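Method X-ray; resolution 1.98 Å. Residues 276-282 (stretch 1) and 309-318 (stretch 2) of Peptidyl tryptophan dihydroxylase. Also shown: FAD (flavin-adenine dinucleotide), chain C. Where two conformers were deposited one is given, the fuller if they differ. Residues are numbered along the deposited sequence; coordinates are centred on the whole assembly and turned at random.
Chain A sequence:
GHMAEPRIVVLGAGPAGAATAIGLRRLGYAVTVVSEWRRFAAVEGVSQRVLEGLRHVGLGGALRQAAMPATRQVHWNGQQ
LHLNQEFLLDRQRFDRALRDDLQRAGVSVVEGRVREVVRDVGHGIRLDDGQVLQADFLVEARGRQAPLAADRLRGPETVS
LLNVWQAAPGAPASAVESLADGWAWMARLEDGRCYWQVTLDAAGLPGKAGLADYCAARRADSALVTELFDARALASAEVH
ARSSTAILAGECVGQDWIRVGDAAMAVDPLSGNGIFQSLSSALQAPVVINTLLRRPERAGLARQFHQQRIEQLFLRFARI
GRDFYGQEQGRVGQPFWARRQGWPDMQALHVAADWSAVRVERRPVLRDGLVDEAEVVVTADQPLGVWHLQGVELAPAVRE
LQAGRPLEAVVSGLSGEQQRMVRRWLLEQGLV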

# COMPACT_ATOMS: atom_id res chain seq x y z
N PHE A 276 -0.64 2.32 5.09
CA PHE A 276 -2.03 2.59 4.72
C PHE A 276 -2.31 2.11 3.30
O PHE A 276 -3.36 1.52 3.03
N GLN A 277 -1.39 2.38 2.38
CA GLN A 277 -1.55 1.98 0.99
C GLN A 277 -1.57 0.46 0.86
O GLN A 277 -2.30 -0.09 0.03
N SER A 278 -0.78 -0.24 1.69
CA SER A 278 -0.81 -1.69 1.68
C SER A 278 -2.11 -2.22 2.25
O SER A 278 -2.65 -3.22 1.76
N LEU A 279 -2.65 -1.55 3.28
CA LEU A 279 -3.95 -1.93 3.81
C LEU A 279 -5.06 -1.74 2.77
O LEU A 279 -5.98 -2.57 2.66
N SER A 280 -4.97 -0.66 1.99
CA SER A 280 -5.95 -0.42 0.92
C SER A 280 -5.99 -1.57 -0.07
O SER A 280 -7.06 -1.91 -0.60
N SER A 281 -4.83 -2.17 -0.35
CA SER A 281 -4.78 -3.24 -1.33
C SER A 281 -5.42 -4.51 -0.79
O SER A 281 -5.89 -5.34 -1.58
N ALA A 282 -5.47 -4.67 0.53
CA ALA A 282 -6.06 -5.85 1.15
C ALA A 282 -7.51 -5.64 1.55
O ALA A 282 -8.18 -6.62 1.91
N ARG A 309 -8.63 -3.01 -9.41
CA ARG A 309 -8.52 -2.21 -8.19
C ARG A 309 -7.05 -1.97 -7.83
O ARG A 309 -6.64 -0.83 -7.56
N ILE A 310 -6.24 -3.04 -7.82
CA ILE A 310 -4.83 -2.90 -7.45
C ILE A 310 -4.12 -1.93 -8.39
O ILE A 310 -3.32 -1.09 -7.95
N GLU A 311 -4.39 -2.02 -9.69
CA GLU A 311 -3.72 -1.12 -10.63
C GLU A 311 -4.14 0.33 -10.39
O GLU A 311 -3.29 1.23 -10.35
N GLN A 312 -5.44 0.57 -10.19
CA GLN A 312 -5.87 1.95 -9.94
C GLN A 312 -5.31 2.49 -8.62
O GLN A 312 -4.89 3.66 -8.56
N LEU A 313 -5.27 1.66 -7.57
CA LEU A 313 -4.62 2.09 -6.32
C LEU A 313 -3.16 2.46 -6.57
O LEU A 313 -2.72 3.56 -6.19
N PHE A 314 -2.41 1.57 -7.22
CA PHE A 314 -1.00 1.83 -7.53
C PHE A 314 -0.83 3.16 -8.23
O PHE A 314 0.02 3.98 -7.85
N LEU A 315 -1.62 3.41 -9.26
CA LEU A 315 -1.47 4.63 -10.03
C LEU A 315 -1.82 5.85 -9.18
O LEU A 315 -1.16 6.90 -9.30
N ARG A 316 -2.85 5.74 -8.33
CA ARG A 316 -3.21 6.87 -7.48
C ARG A 316 -2.09 7.18 -6.48
O ARG A 316 -1.67 8.33 -6.33
N PHE A 317 -1.58 6.15 -5.80
CA PHE A 317 -0.51 6.40 -4.85
C PHE A 317 0.75 6.88 -5.54
O PHE A 317 1.48 7.71 -4.97
N ALA A 318 1.02 6.41 -6.76
CA ALA A 318 2.20 6.87 -7.50
C ALA A 318 2.10 8.36 -7.81
O ALA A 318 3.11 9.08 -7.75

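The two helices run nearly antiparallel, their axes 10.1 Å apart at closest approach, so stretch 2 meets the end of stretch 1 first. Arg-309 points toward stretch 1 with chi1 to chi3 all t, an extended reach that brings its guanidinium to a backbone carbonyl: NH2 of Arg-309 donates to O of Ser-280 at 2.7 Å. A water accepts from Arg-309 NE and donates to the carbonyls of Ser-280 and, weakly, Ser-281; a long side chain with several N-H donors suits a place beside backbone carbonyls. Ile-310 (m, m) starts sideways, but its CD1 lies 3.7 Å from CB of Ser-281 (p), whose CA is 6.1 Å from CA of Ile-310 and whose OG donates a hydrogen bond to O of Ser-278. Glu-311 and Gln-312 stay out of reach. One turn on, branched, apolar Leu-313 (m, t) points inward and fills space against backbone, its CD1 3.5 Å from O of Ser-280 and 3.7 Å from CA of Ser-281. Phe-317 (m) makes the largest contribution, 91 Å² covered, its flat ring offering a broad face. Gln-277 (m, t) lays its aliphatic part over that face, CG 3.4 Å from the centroid in a CH-pi contact, while its NE2 donates to a water that also binds O of Phe-317. Ser-280 OG (m) approaches the ring edge and donates a hydrogen bond to O of Phe-276. Ser-278, its CA-to-CB bond pointing away, accepts at OG from FAD O3'.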

# COMPACT_ATOMS: atom_id res chain seq x y z
CB PHE A 276 -2.32 4.08 4.85
CG PHE A 276 -3.69 4.48 4.38
CD1 PHE A 276 -4.75 4.55 5.27
CD2 PHE A 276 -3.93 4.79 3.04
CE1 PHE A 276 -6.02 4.91 4.84
CE2 PHE A 276 -5.20 5.16 2.61
CZ PHE A 276 -6.24 5.22 3.51
CB GLN A 277 -0.45 2.61 0.16
CG GLN A 277 -0.52 4.12 0.22
CD GLN A 277 0.67 4.78 -0.39
OE1 GLN A 277 1.66 4.12 -0.69
NE2 GLN A 277 0.60 6.09 -0.58
CB SER A 278 0.39 -2.24 2.45
OG SER A 278 1.48 -1.34 2.36
CB LEU A 279 -4.26 -1.13 5.08
CG LEU A 279 -3.40 -1.41 6.33
CD1 LEU A 279 -3.77 -0.46 7.47
CD2 LEU A 279 -3.54 -2.88 6.78
CB SER A 280 -5.63 0.88 0.19
OG SER A 280 -5.70 1.97 1.08
CB SER A 281 -3.33 -3.50 -1.74
OG SER A 281 -2.62 -4.14 -0.69
CB ALA A 282 -5.25 -6.26 2.39
CB ARG A 309 -9.25 -2.89 -7.03
CG ARG A 309 -8.97 -2.24 -5.66
CD ARG A 309 -9.84 -2.80 -4.51
NE ARG A 309 -9.40 -2.30 -3.20
CZ ARG A 309 -9.72 -1.09 -2.73
NH1 ARG A 309 -10.47 -0.27 -3.45
NH2 ARG A 309 -9.29 -0.71 -1.53
CB ILE A 310 -4.14 -4.28 -7.46
CG1 ILE A 310 -4.67 -5.19 -6.35
CG2 ILE A 310 -2.64 -4.13 -7.34
CD1 ILE A 310 -4.67 -4.55 -4.98
CB GLU A 311 -3.99 -1.56 -12.07
CG GLU A 311 -3.45 -0.58 -13.10
CD GLU A 311 -3.25 -1.21 -14.48
OE1 GLU A 311 -2.81 -0.48 -15.39
OE2 GLU A 311 -3.52 -2.42 -14.65
CB GLN A 312 -7.40 2.03 -9.97
CG GLN A 312 -7.96 1.81 -11.36
CD GLN A 312 -7.36 2.76 -12.40
OE1 GLN A 312 -6.71 2.33 -13.37
NE2 GLN A 312 -7.57 4.05 -12.20
CB LEU A 313 -4.71 0.98 -5.25
CG LEU A 313 -6.04 0.67 -4.55
CD1 LEU A 313 -5.87 -0.53 -3.60
CD2 LEU A 313 -6.60 1.85 -3.77
CB PHE A 314 -0.45 0.71 -8.42
CG PHE A 314 0.95 0.96 -8.94
CD1 PHE A 314 2.07 0.70 -8.14
CD2 PHE A 314 1.15 1.45 -10.23
CE1 PHE A 314 3.34 0.92 -8.63
CE2 PHE A 314 2.42 1.68 -10.72
CZ PHE A 314 3.52 1.42 -9.92
CB LEU A 315 -2.34 4.58 -11.29
CG LEU A 315 -1.80 3.64 -12.38
CD1 LEU A 315 -2.78 3.56 -13.55
CD2 LEU A 315 -0.42 4.10 -12.87
CB ARG A 316 -4.51 6.59 -6.74
CG ARG A 316 -4.87 7.72 -5.77
CD ARG A 316 -6.11 7.42 -4.94
NE ARG A 316 -6.22 8.36 -3.81
CZ ARG A 316 -6.71 9.59 -3.91
NH1 ARG A 316 -7.15 10.06 -5.07
NH2 ARG A 316 -6.77 10.36 -2.82
CB PHE A 317 -0.26 5.14 -4.01
CG PHE A 317 -1.46 4.73 -3.19
CD1 PHE A 317 -2.30 5.70 -2.64
CD2 PHE A 317 -1.77 3.38 -3.00
CE1 PHE A 317 -3.41 5.35 -1.90
CE2 PHE A 317 -2.88 3.01 -2.25
CZ PHE A 317 -3.71 3.99 -1.70
CB ALA A 318 2.36 6.07 -8.80
PA FAD C . 5.42 -6.57 5.03
O1A FAD C . 5.07 -5.55 6.04
O2A FAD C . 6.84 -6.42 4.49
O5B FAD C . 5.10 -7.98 5.61
C5B FAD C . 5.69 -9.18 5.05
C4B FAD C . 5.83 -10.16 6.19
O4B FAD C . 6.19 -11.45 5.66
C3B FAD C . 6.89 -9.81 7.24
O3B FAD C . 6.42 -10.15 8.54
C2B FAD C . 8.09 -10.65 6.81
O2B FAD C . 8.94 -11.03 7.89
C1B FAD C . 7.39 -11.89 6.25
N9A FAD C . 8.13 -12.69 5.29
C8A FAD C . 8.97 -12.29 4.29
N7A FAD C . 9.48 -13.26 3.58
C5A FAD C . 8.97 -14.39 4.18
C6A FAD C . 9.14 -15.77 3.93
N6A FAD C . 9.91 -16.26 2.95
N1A FAD C . 8.47 -16.66 4.71
C2A FAD C . 7.70 -16.18 5.69
N3A FAD C . 7.47 -14.90 6.03
C4A FAD C . 8.13 -14.06 5.23
N1 FAD C . 5.37 2.66 5.18
C2 FAD C . 4.91 3.59 6.06
O2 FAD C . 3.74 3.61 6.44
N3 FAD C . 5.78 4.54 6.58
C4 FAD C . 7.12 4.65 6.28
O4 FAD C . 7.80 5.53 6.81
C4X FAD C . 7.60 3.66 5.33
N5 FAD C . 8.86 3.70 4.99
C5X FAD C . 9.32 2.75 4.09
C6 FAD C . 10.66 2.79 3.70
C7 FAD C . 11.16 1.87 2.79
C7M FAD C . 12.62 1.93 2.40
C8 FAD C . 10.31 0.90 2.24
C8M FAD C . 10.83 -0.11 1.25
C9 FAD C . 8.97 0.86 2.62
C9A FAD C . 8.47 1.78 3.53
N10 FAD C . 7.12 1.76 3.94
C10 FAD C . 6.65 2.70 4.83
C1' FAD C . 6.19 0.80 3.36
C2' FAD C . 5.81 -0.34 4.29
O2' FAD C . 6.96 -0.97 4.85
C3' FAD C . 5.01 -1.36 3.48
O3' FAD C . 4.03 -0.65 2.74
C4' FAD C . 4.30 -2.45 4.29
O4' FAD C . 5.14 -2.94 5.34
C5' FAD C . 3.86 -3.58 3.39
O5' FAD C . 3.03 -4.47 4.16
P FAD C . 2.94 -5.98 3.80
O1P FAD C . 2.40 -6.07 2.37
O2P FAD C . 2.18 -6.72 4.85
O3P FAD C . 4.46 -6.45 3.78
O HOH W 1 2.37 7.76 -2.20
O HOH W 2 -8.56 -4.52 -1.93